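Local coordinates for triacylglycerol lipase (Yarrowia lipolytica, PDB 3O0D), which probably hydrolyses triacylglycerols, as expected of an extracellular yeast lipase of the alpha/beta-hydrolase fold, at residues 78-83 / 153-158; 171-176 / 199-204; 179-184 / 219-224. All coordinates share one frame; numbering follows the deposited sequence.

Interaction 1: residues 78-83 / 153-158; sequences SKQIYL and DYQIAV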
loop_
_atom_site.group_PDB
_atom_site.type_symbol
_atom_site.label_atom_id
_atom_site.label_comp_id
_atom_site.label_asym_id
_atom_site.label_seq_id
_atom_site.Cartn_x
_atom_site.Cartn_y
_atom_site.Cartn_z
ATOM N N SER A 78 -19.079 6.129 -4.587
ATOM C CA SER A 78 -18.557 4.847 -5.052
ATOM C C SER A 78 -19.014 3.678 -4.159
ATOM O O SER A 78 -18.749 2.505 -4.552
ATOM C CB SER A 78 -16.990 4.886 -5.120
ATOM O OG SER A 78 -16.529 4.987 -3.769
ATOM N N LYS A 79 -19.708 3.999 -3.074
ATOM C CA LYS A 79 -20.120 2.970 -2.050
ATOM C C LYS A 79 -18.950 2.181 -1.503
ATOM O O LYS A 79 -18.858 0.931 -1.593
ATOM C CB LYS A 79 -21.147 1.984 -2.701
ATOM C CG LYS A 79 -22.578 2.597 -2.865
ATOM C CD LYS A 79 -22.521 3.704 -3.827
ATOM C CE LYS A 79 -23.907 4.411 -4.227
ATOM N NZ LYS A 79 -23.703 5.239 -5.480
ATOM N N GLN A 80 -17.962 2.932 -0.975
ATOM C CA GLN A 80 -16.753 2.323 -0.456
ATOM C C GLN A 80 -16.449 3.015 0.892
ATOM O O GLN A 80 -16.862 4.151 1.143
ATOM C CB GLN A 80 -15.529 2.564 -1.361
ATOM C CG GLN A 80 -15.705 1.739 -2.687
ATOM C CD GLN A 80 -14.594 2.071 -3.642
ATOM O OE1 GLN A 80 -14.435 3.215 -4.045
ATOM N NE2 GLN A 80 -13.721 1.101 -3.897
ATOM N N ILE A 81 -15.704 2.250 1.679
ATOM C CA ILE A 81 -15.103 2.782 2.944
ATOM C C ILE A 81 -13.590 2.768 2.643
ATOM O O ILE A 81 -13.027 1.748 2.229
ATOM C CB ILE A 81 -15.388 1.782 4.092
ATOM C CG1 ILE A 81 -16.903 1.787 4.365
ATOM C CG2 ILE A 81 -14.585 2.289 5.382
ATOM C CD1 ILE A 81 -17.407 0.523 5.261
ATOM N N TYR A 82 -12.963 3.912 2.907
ATOM C CA TYR A 82 -11.495 4.019 2.646
ATOM C C TYR A 82 -10.714 4.048 3.966
ATOM O O TYR A 82 -11.106 4.808 4.806
ATOM C CB TYR A 82 -11.222 5.347 2.002
ATOM C CG TYR A 82 -11.841 5.558 0.646
ATOM C CD1 TYR A 82 -11.923 4.518 -0.251
ATOM C CD2 TYR A 82 -12.242 6.810 0.296
ATOM C CE1 TYR A 82 -12.513 4.748 -1.546
ATOM C CE2 TYR A 82 -12.875 7.062 -1.008
ATOM C CZ TYR A 82 -12.930 5.991 -1.869
ATOM O OH TYR A 82 -13.504 6.146 -3.114
ATOM N N LEU A 83 -9.716 3.183 4.086
ATOM C CA LEU A 83 -8.745 3.341 5.169
ATOM C C LEU A 83 -7.392 3.698 4.445
ATOM O O LEU A 83 -6.949 2.964 3.609
ATOM C CB LEU A 83 -8.581 2.009 5.879
ATOM C CG LEU A 83 -7.446 2.075 6.957
ATOM C CD1 LEU A 83 -7.693 3.186 7.965
ATOM C CD2 LEU A 83 -7.434 0.699 7.651
ATOM N N ASP A 153 -22.969 -2.916 3.080
ATOM C CA ASP A 153 -22.774 -3.349 1.711
ATOM C C ASP A 153 -21.745 -2.483 0.926
ATOM O O ASP A 153 -21.511 -2.726 -0.229
ATOM C CB ASP A 153 -24.103 -3.551 0.953
ATOM C CG ASP A 153 -24.826 -2.312 0.596
ATOM O OD1 ASP A 153 -24.350 -1.190 0.856
ATOM O OD2 ASP A 153 -25.957 -2.478 0.026
ATOM N N TYR A 154 -21.081 -1.559 1.632
ATOM C CA TYR A 154 -19.910 -0.836 0.958
ATOM C C TYR A 154 -18.661 -1.695 0.883
ATOM O O TYR A 154 -18.405 -2.505 1.784
ATOM C CB TYR A 154 -19.642 0.515 1.667
ATOM C CG TYR A 154 -20.627 1.638 1.430
ATOM C CD1 TYR A 154 -21.998 1.413 1.008
ATOM C CD2 TYR A 154 -20.218 2.940 1.628
ATOM C CE1 TYR A 154 -22.877 2.488 0.840
ATOM C CE2 TYR A 154 -21.087 3.984 1.514
ATOM C CZ TYR A 154 -22.410 3.777 1.046
ATOM O OH TYR A 154 -23.139 4.904 0.924
ATOM N N GLN A 155 -17.888 -1.538 -0.172
ATOM C CA GLN A 155 -16.628 -2.282 -0.385
ATOM C C GLN A 155 -15.584 -1.543 0.475
ATOM O O GLN A 155 -15.525 -0.302 0.439
ATOM C CB GLN A 155 -16.136 -2.162 -1.846
ATOM C CG GLN A 155 -14.820 -2.882 -2.086
ATOM C CD GLN A 155 -14.277 -2.743 -3.503
ATOM O OE1 GLN A 155 -14.224 -1.632 -4.063
ATOM N NE2 GLN A 155 -13.873 -3.859 -4.085
ATOM N N ILE A 156 -14.751 -2.289 1.191
ATOM C CA ILE A 156 -13.642 -1.731 1.990
ATOM C C ILE A 156 -12.424 -1.662 1.092
ATOM O O ILE A 156 -12.082 -2.649 0.444
ATOM C CB ILE A 156 -13.349 -2.706 3.142
ATOM C CG1 ILE A 156 -14.570 -2.821 4.060
ATOM C CG2 ILE A 156 -12.066 -2.296 3.934
ATOM C CD1 ILE A 156 -14.597 -4.144 4.873
ATOM N N ALA A 157 -11.760 -0.497 1.068
ATOM C CA ALA A 157 -10.533 -0.326 0.279
ATOM C C ALA A 157 -9.437 0.251 1.192
ATOM O O ALA A 157 -9.716 1.272 1.873
ATOM C CB ALA A 157 -10.761 0.693 -0.886
ATOM N N VAL A 158 -8.277 -0.422 1.185
ATOM C CA VAL A 158 -7.154 0.012 2.060
ATOM C C VAL A 158 -6.047 0.456 1.123
ATOM O O VAL A 158 -5.695 -0.299 0.223
ATOM C CB VAL A 158 -6.666 -1.092 2.938
ATOM C CG1 VAL A 158 -5.763 -0.477 4.051
ATOM C CG2 VAL A 158 -7.921 -1.703 3.598
#
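Two neighbouring parallel strands of the central alpha/beta-hydrolase sheet, 80-83 and 155-158, meet here; the second runs on toward the probable nucleophile elbow. Four backbone bonds join them: Gln155 N to Lys79 O (3.0 Å), Ile81 N to Gln155 O (2.8 Å), Ala157 N to Ile81 O and Leu83 N to Ala157 O, the last two nearly along the C=O axis. At the strand entry Lys79, with left-handed backbone angles (55/55), and Gln80 both face Asp75 in a G1 beta bulge. Tyr154, its CG anti to its own carbonyl carbon (chi1 -73°), lays its ring under this turn, so that Lys79 CA sits 3.6 Å from the ring centroid, almost on the ring normal, in a CH-pi contact.

On the side bearing Gln80, Tyr82 and Ala157, the Gln80 and Gln155 chains run side by side. Gln80 NE2 donates to Gln155 OE1 (2.8 Å), and Gln80 OE1 takes the hydroxyl of Ser78 on a lone pair (OG to OE1 2.8 Å). Helix 12-27 covers this side and adds Tyr21 as a partner of Gln80 NE2 and Lys20 as one of OE1, so both ends of the buried amide are engaged and its rotation is fixed. The other polar ends also find partners nearby: Tyr154 OH bonds His76, Lys79 NZ the carbonyl of Ala77, and Tyr82 OH Asp75. Tyr82 brings CD1, at the ring edge, 4.0 Å from Ala157 CB. On the other side of the sheet Leu83 CD2 lies alongside Val158 CG1 at 4.1 Å.

Interaction 2: residues 171-176 / 199-204; sequences FGINLK and NWVDKL. With NAG (2-acetamido-2-deoxy-beta-D-glucopyranose), chain H.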
loop_
_atom_site.group_PDB
_atom_site.type_symbol
_atom_site.label_atom_id
_atom_site.label_comp_id
_atom_site.label_asym_id
_atom_site.label_seq_id
_atom_site.Cartn_x
_atom_site.Cartn_y
_atom_site.Cartn_z
ATOM N N PHE A 171 -2.857 -4.663 6.820
ATOM C CA PHE A 171 -4.190 -4.407 7.331
ATOM C C PHE A 171 -5.181 -5.112 6.369
ATOM O O PHE A 171 -6.235 -5.674 6.838
ATOM C CB PHE A 171 -4.494 -2.900 7.420
ATOM C CG PHE A 171 -5.562 -2.595 8.359
ATOM C CD1 PHE A 171 -5.265 -2.063 9.621
ATOM C CD2 PHE A 171 -6.908 -2.931 8.052
ATOM C CE1 PHE A 171 -6.267 -1.792 10.570
ATOM C CE2 PHE A 171 -7.893 -2.710 8.971
ATOM C CZ PHE A 171 -7.591 -2.128 10.278
ATOM N N GLY A 172 -4.903 -5.096 5.054
ATOM C CA GLY A 172 -5.783 -5.855 4.135
ATOM C C GLY A 172 -5.799 -7.364 4.379
ATOM O O GLY A 172 -6.848 -8.059 4.337
ATOM N N ILE A 173 -4.651 -7.885 4.758
ATOM C CA ILE A 173 -4.520 -9.298 5.090
ATOM C C ILE A 173 -5.337 -9.564 6.357
ATOM O O ILE A 173 -6.096 -10.580 6.371
ATOM C CB ILE A 173 -3.073 -9.739 5.237
ATOM C CG1 ILE A 173 -2.395 -9.758 3.844
ATOM C CG2 ILE A 173 -3.010 -11.236 5.762
ATOM C CD1 ILE A 173 -0.885 -9.728 3.985
ATOM N N ASN A 174 -5.236 -8.700 7.361
ATOM C CA ASN A 174 -6.065 -8.763 8.627
ATOM C C ASN A 174 -7.572 -8.861 8.235
ATOM O O ASN A 174 -8.255 -9.796 8.605
ATOM C CB ASN A 174 -5.810 -7.539 9.512
ATOM C CG ASN A 174 -6.974 -7.132 10.284
ATOM O OD1 ASN A 174 -7.560 -5.978 10.184
ATOM N ND2 ASN A 174 -7.412 -8.082 11.121
ATOM N N LEU A 175 -8.039 -7.914 7.415
ATOM C CA LEU A 175 -9.477 -7.856 7.062
ATOM C C LEU A 175 -9.884 -9.130 6.288
ATOM O O LEU A 175 -10.983 -9.671 6.507
ATOM C CB LEU A 175 -9.733 -6.621 6.188
ATOM C CG LEU A 175 -9.743 -5.343 6.999
ATOM C CD1 LEU A 175 -9.798 -4.069 6.005
ATOM C CD2 LEU A 175 -10.890 -5.214 8.025
ATOM N N LYS A 176 -9.037 -9.586 5.382
ATOM C CA LYS A 176 -9.302 -10.715 4.536
ATOM C C LYS A 176 -9.342 -12.063 5.324
ATOM O O LYS A 176 -10.290 -12.816 5.214
ATOM C CB LYS A 176 -8.244 -10.753 3.449
ATOM C CG LYS A 176 -8.181 -12.030 2.669
ATOM C CD LYS A 176 -9.191 -12.075 1.600
ATOM C CE LYS A 176 -8.497 -12.053 0.244
ATOM N NZ LYS A 176 -9.505 -12.235 -0.825
ATOM N N ASN A 199 4.289 -16.178 -0.541
ATOM C CA ASN A 199 3.537 -17.191 -1.250
ATOM C C ASN A 199 2.169 -17.421 -0.642
ATOM O O ASN A 199 1.190 -17.689 -1.393
ATOM C CB ASN A 199 4.349 -18.479 -1.346
ATOM C CG ASN A 199 5.577 -18.330 -2.240
ATOM O OD1 ASN A 199 6.682 -18.772 -1.881
ATOM N ND2 ASN A 199 5.398 -17.718 -3.430
ATOM N N TRP A 200 2.062 -17.224 0.672
ATOM C CA TRP A 200 0.831 -17.384 1.355
ATOM C C TRP A 200 -0.127 -16.243 0.966
ATOM O O TRP A 200 -1.311 -16.490 0.643
ATOM C CB TRP A 200 1.084 -17.471 2.849
ATOM C CG TRP A 200 -0.209 -17.389 3.689
ATOM C CD1 TRP A 200 -1.111 -18.419 3.893
ATOM C CD2 TRP A 200 -0.692 -16.296 4.417
ATOM N NE1 TRP A 200 -2.117 -18.006 4.690
ATOM C CE2 TRP A 200 -1.905 -16.703 5.025
ATOM C CE3 TRP A 200 -0.247 -14.986 4.625
ATOM C CZ2 TRP A 200 -2.648 -15.853 5.854
ATOM C CZ3 TRP A 200 -0.995 -14.146 5.427
ATOM C CH2 TRP A 200 -2.194 -14.575 6.023
ATOM N N VAL A 201 0.412 -15.000 0.937
ATOM C CA VAL A 201 -0.343 -13.822 0.454
ATOM C C VAL A 201 -0.817 -14.090 -0.992
ATOM O O VAL A 201 -1.989 -13.779 -1.301
ATOM C CB VAL A 201 0.504 -12.586 0.531
ATOM C CG1 VAL A 201 -0.216 -11.392 -0.259
ATOM C CG2 VAL A 201 0.691 -12.208 2.015
ATOM N N ASP A 202 -0.001 -14.658 -1.855
ATOM C CA ASP A 202 -0.419 -14.899 -3.258
ATOM C C ASP A 202 -1.595 -15.931 -3.228
ATOM O O ASP A 202 -2.568 -15.805 -3.928
ATOM C CB ASP A 202 0.701 -15.444 -4.103
ATOM C CG ASP A 202 1.663 -14.381 -4.629
ATOM O OD1 ASP A 202 1.401 -13.166 -4.341
ATOM O OD2 ASP A 202 2.718 -14.743 -5.249
ATOM N N LYS A 203 -1.467 -16.989 -2.406
ATOM C CA LYS A 203 -2.587 -17.932 -2.344
ATOM C C LYS A 203 -3.846 -17.267 -1.842
ATOM O O LYS A 203 -4.933 -17.551 -2.343
ATOM C CB LYS A 203 -2.199 -19.109 -1.417
ATOM C CG LYS A 203 -1.143 -19.967 -1.999
ATOM C CD LYS A 203 -0.847 -21.233 -1.091
ATOM C CE LYS A 203 0.638 -21.560 -1.108
ATOM N NZ LYS A 203 1.088 -22.990 -0.732
ATOM N N LEU A 204 -3.718 -16.387 -0.836
ATOM C CA LEU A 204 -4.808 -15.767 -0.163
ATOM C C LEU A 204 -5.517 -14.870 -1.175
ATOM O O LEU A 204 -6.747 -14.877 -1.299
ATOM C CB LEU A 204 -4.357 -14.997 1.081
ATOM C CG LEU A 204 -5.313 -14.260 1.987
ATOM C CD1 LEU A 204 -6.241 -15.231 2.814
ATOM C CD2 LEU A 204 -4.578 -13.400 2.966
HETATM C C1 NAG H . -11.086 -8.311 13.842
HETATM C C2 NAG H . -11.773 -7.458 12.752
HETATM C C3 NAG H . -13.272 -7.726 12.815
HETATM C C4 NAG H . -13.566 -9.225 12.699
HETATM C C5 NAG H . -12.843 -9.888 13.846
HETATM C C6 NAG H . -13.121 -11.387 14.073
HETATM C C7 NAG H . -10.696 -5.313 12.218
HETATM C C8 NAG H . -10.623 -3.837 12.479
HETATM N N2 NAG H . -11.579 -6.018 12.935
HETATM O O3 NAG H . -13.900 -6.986 11.751
HETATM O O4 NAG H . -14.966 -9.439 12.905
HETATM O O5 NAG H . -11.433 -9.652 13.642
HETATM O O6 NAG H . -13.063 -12.014 12.842
HETATM O O7 NAG H . -9.960 -5.850 11.409
#
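Ile173 and Leu204 carry the largest shares of the meeting between helix 163-177 and helix 195-206; at CB the two branches of Ile173 part. CG2, anti to the backbone N, reaches the far end of the Trp200 indole, 3.4 Å from CH2 and 3.6 Å from CZ3, and approaches Leu204 CD2 at 3.9 Å. The other branch leaves through CG1, anti to the carbonyl carbon (chi1 -71°), and extends to CD1, which comes 3.5 Å from Val201 CG2. Phe197 and Phe205 of the second helix pack against the same side chain. The short segments cross at 51° with axes 11.8 Å apart at their closest, a wide spacing bridged by side-chain ends.

One turn on, Lys176 and Leu204 meet end to end. Lys176 CG, anti to its backbone N, lies 3.7 Å from Leu204 CG, so the lysine contributes its aliphatic stem; bends at chi2 and chi3 then carry CE past the Leu204 carbonyl. Leu204 CD2 also rests over one face of the Trp200 ring, offset toward the rim, so that the leucine methyl touches both the indole and Ile173 CG2.

Elsewhere on helix 163-177, the Asn174 amide lies over one face of the Phe171 ring and beside the acetamide of the NAG, with Asn174 CG 3.4 Å from NAG O7; Leu175 CD2 approaches the same oxygen at 3.6 Å. An alanine in place of Asn174 would remove that amide and would probably leave the sugar's carbonyl with poorer polar company and the Phe171 ring less well packed. Between segments 171-176 and 199-204 no hydrogen bond forms, which implies that this contact rests on dispersion and the burial of hydrocarbon.

Interaction 3: residues 179-184 / 219-224; sequences GHDPLV and DRKLYR. With NAG (2-acetamido-2-deoxy-beta-D-glucopyranose), chain H.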
loop_
_atom_site.group_PDB
_atom_site.type_symbol
_atom_site.label_atom_id
_atom_site.label_comp_id
_atom_site.label_asym_id
_atom_site.label_seq_id
_atom_site.Cartn_x
_atom_site.Cartn_y
_atom_site.Cartn_z
ATOM N N GLY A 179 -12.664 -12.326 7.489
ATOM C CA GLY A 179 -13.989 -12.508 6.857
ATOM C C GLY A 179 -14.471 -11.388 5.967
ATOM O O GLY A 179 -15.665 -11.343 5.593
ATOM N N HIS A 180 -13.617 -10.401 5.749
ATOM C CA HIS A 180 -14.028 -9.307 4.869
ATOM C C HIS A 180 -13.364 -9.541 3.498
ATOM O O HIS A 180 -12.574 -10.491 3.286
ATOM C CB HIS A 180 -13.590 -7.951 5.472
ATOM C CG HIS A 180 -14.127 -7.696 6.843
ATOM N ND1 HIS A 180 -15.368 -7.146 7.058
ATOM C CD2 HIS A 180 -13.609 -7.954 8.084
ATOM C CE1 HIS A 180 -15.570 -6.990 8.356
ATOM N NE2 HIS A 180 -14.526 -7.484 9.010
ATOM N N ASP A 181 -13.681 -8.685 2.534
ATOM C CA ASP A 181 -13.209 -8.876 1.158
ATOM C C ASP A 181 -12.614 -7.496 0.657
ATOM O O ASP A 181 -13.177 -6.838 -0.252
ATOM C CB ASP A 181 -14.424 -9.226 0.284
ATOM C CG ASP A 181 -14.071 -9.590 -1.114
ATOM O OD1 ASP A 181 -12.909 -9.842 -1.448
ATOM O OD2 ASP A 181 -15.013 -9.611 -1.979
ATOM N N PRO A 182 -11.559 -7.040 1.296
ATOM C CA PRO A 182 -11.043 -5.720 1.040
ATOM C C PRO A 182 -10.363 -5.620 -0.327
ATOM O O PRO A 182 -9.757 -6.595 -0.784
ATOM C CB PRO A 182 -9.996 -5.579 2.153
ATOM C CG PRO A 182 -9.450 -6.997 2.256
ATOM C CD PRO A 182 -10.753 -7.762 2.330
ATOM N N LEU A 183 -10.345 -4.416 -0.911
ATOM C CA LEU A 183 -9.408 -4.049 -2.022
ATOM C C LEU A 183 -8.176 -3.418 -1.381
ATOM O O LEU A 183 -8.333 -2.617 -0.526
ATOM C CB LEU A 183 -10.133 -2.972 -2.885
ATOM C CG LEU A 183 -9.195 -2.417 -3.996
ATOM C CD1 LEU A 183 -8.578 -3.398 -5.041
ATOM C CD2 LEU A 183 -10.069 -1.276 -4.619
ATOM N N VAL A 184 -6.998 -3.854 -1.826
ATOM C CA VAL A 184 -5.705 -3.323 -1.232
ATOM C C VAL A 184 -4.923 -2.753 -2.417
ATOM O O VAL A 184 -4.689 -3.467 -3.409
ATOM C CB VAL A 184 -4.936 -4.496 -0.656
ATOM C CG1 VAL A 184 -3.583 -4.031 -0.166
ATOM C CG2 VAL A 184 -5.696 -5.054 0.529
ATOM N N ASP A 219 -12.787 -8.539 -9.957
ATOM C CA ASP A 219 -12.659 -9.342 -8.794
ATOM C C ASP A 219 -11.266 -9.388 -8.167
ATOM O O ASP A 219 -11.030 -10.089 -7.154
ATOM C CB ASP A 219 -13.096 -10.756 -9.092
ATOM C CG ASP A 219 -14.677 -10.890 -9.143
ATOM O OD1 ASP A 219 -15.413 -9.983 -8.629
ATOM O OD2 ASP A 219 -15.164 -11.882 -9.738
ATOM N N ARG A 220 -10.317 -8.732 -8.826
ATOM C CA ARG A 220 -8.933 -8.787 -8.292
ATOM C C ARG A 220 -8.820 -7.843 -7.140
ATOM O O ARG A 220 -9.391 -6.755 -7.182
ATOM C CB ARG A 220 -8.024 -8.281 -9.419
ATOM C CG ARG A 220 -6.577 -8.142 -8.847
ATOM C CD ARG A 220 -5.638 -8.182 -10.026
ATOM N NE ARG A 220 -4.308 -7.705 -9.492
ATOM C CZ ARG A 220 -3.225 -7.639 -10.248
ATOM N NH1 ARG A 220 -3.202 -8.073 -11.543
ATOM N NH2 ARG A 220 -2.091 -7.125 -9.709
ATOM N N LYS A 221 -8.060 -8.186 -6.069
ATOM C CA LYS A 221 -8.193 -7.336 -4.946
ATOM C C LYS A 221 -6.835 -6.857 -4.429
ATOM O O LYS A 221 -6.826 -6.304 -3.325
ATOM C CB LYS A 221 -8.866 -8.125 -3.773
ATOM C CG LYS A 221 -10.374 -8.484 -4.112
ATOM C CD LYS A 221 -11.210 -7.235 -4.152
ATOM C CE LYS A 221 -12.455 -7.398 -5.133
ATOM N NZ LYS A 221 -13.433 -8.285 -4.583
ATOM N N LEU A 222 -5.770 -7.146 -5.177
ATOM C CA LEU A 222 -4.413 -6.712 -4.685
ATOM C C LEU A 222 -3.647 -6.097 -5.810
ATOM O O LEU A 222 -3.384 -6.764 -6.832
ATOM C CB LEU A 222 -3.652 -7.873 -4.053
ATOM C CG LEU A 222 -2.232 -7.541 -3.536
ATOM C CD1 LEU A 222 -2.218 -6.431 -2.546
ATOM C CD2 LEU A 222 -1.761 -8.836 -2.849
ATOM N N TYR A 223 -3.201 -4.875 -5.584
ATOM C CA TYR A 223 -2.253 -4.258 -6.567
ATOM C C TYR A 223 -1.136 -3.551 -5.783
ATOM O O TYR A 223 -1.435 -2.739 -4.888
ATOM C CB TYR A 223 -2.986 -3.163 -7.372
ATOM C CG TYR A 223 -4.227 -3.669 -8.147
ATOM C CD1 TYR A 223 -4.048 -4.160 -9.449
ATOM C CD2 TYR A 223 -5.450 -3.763 -7.506
ATOM C CE1 TYR A 223 -5.164 -4.688 -10.182
ATOM C CE2 TYR A 223 -6.543 -4.278 -8.238
ATOM C CZ TYR A 223 -6.354 -4.691 -9.547
ATOM O OH TYR A 223 -7.463 -5.129 -10.272
ATOM N N ARG A 224 0.092 -3.762 -6.225
ATOM C CA ARG A 224 1.328 -3.090 -5.629
ATOM C C ARG A 224 1.912 -2.183 -6.738
ATOM O O ARG A 224 2.607 -2.676 -7.642
ATOM C CB ARG A 224 2.413 -4.098 -5.300
ATOM C CG ARG A 224 1.997 -4.993 -4.048
ATOM C CD ARG A 224 3.371 -5.688 -3.521
ATOM N NE ARG A 224 3.952 -6.646 -4.492
ATOM C CZ ARG A 224 4.979 -6.389 -5.356
ATOM N NH1 ARG A 224 5.564 -5.174 -5.380
ATOM N NH2 ARG A 224 5.415 -7.310 -6.227
HETATM C C1 NAG H . -11.086 -8.311 13.842
HETATM C C2 NAG H . -11.773 -7.458 12.752
HETATM C C3 NAG H . -13.272 -7.726 12.815
HETATM C C4 NAG H . -13.566 -9.225 12.699
HETATM C C5 NAG H . -12.843 -9.888 13.846
HETATM C C6 NAG H . -13.121 -11.387 14.073
HETATM C C7 NAG H . -10.696 -5.313 12.218
HETATM C C8 NAG H . -10.623 -3.837 12.479
HETATM N N2 NAG H . -11.579 -6.018 12.935
HETATM O O3 NAG H . -13.900 -6.986 11.751
HETATM O O4 NAG H . -14.966 -9.439 12.905
HETATM O O5 NAG H . -11.433 -9.652 13.642
HETATM O O6 NAG H . -13.063 -12.014 12.842
HETATM O O7 NAG H . -9.960 -5.850 11.409
HETATM O O HOH W 1 -14.490 -6.347 -2.377
#
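Val184 N donates to Lys221 O (2.9 Å) and Tyr223 N to Val184 O (3.0 Å), pairing strand 183-184 in parallel with strand 222-224. The two bonds differ in approach: the first donor stands 32° out of the carbonyl plane, the second lies nearly along the C=O axis. Next to them Arg220 grips Leu222 O side-on, NE at 3.0 Å and NH2 a little farther, with the oxygen in the guanidinium plane; NH1 goes to the carbonyls of Val213 and Lys215. One guanidinium thus binds the Leu222 carbonyl at the start of the strand and two others from earlier in the chain, and Tyr223 CE1 lies over one of its faces.

Toward the surface, Lys221, bent at chi2 and chi4, curls along the Pro182 carbonyl and forms a salt bridge with Asp181 (NZ to OD2 3.3 Å). A water accepts from Lys221 NZ at 3.1 Å and donates to Asp181 O, so the ammonium engages the aspartate's carboxylate directly and its backbone carbonyl through the water. Farther out, His180 NE2 gives its N-H to O3 of the glycan NAG (2.9 Å) in the ring plane, just after Gly179 ends helix 163-177 in a Schellman motif.

The packing is apolar. Val184 CG1 lies alongside Leu222 CD1 at 3.6 Å, while Leu183 CD1 meets the edge of the Tyr223 ring 3.9 Å from CE2. Phe17 and Phe18 approach the same tyrosine edge-to-face. Joined through helix 195-206, the two strands form a beta-alpha-beta crossover unit of the alpha/beta-hydrolase core.

Interactions 1 and 3 belong to one sheet: strand 155-161 of the first lies next to strand 183-187 of the third, tied by the probable hydrogen bonds Val158 N to Leu183 O and Ile156 O to Leu183 N, both 2.8 Å; their centres are about 11 Å apart. Interaction 2 lies on the helices over this sheet, its centre about 9 Å from that of interaction 3. Leu175 CD1 packs on Ile156 CG2 at 3.5 Å, and Gly172 CA meets Val184 CG2 at 3.7 Å. Interactions 2 and 3 both touch the NAG. The probable nucleophile Ser162 sits between strand 155-161 and helix 163-177, joining interaction 1 to interaction 2 in sequence.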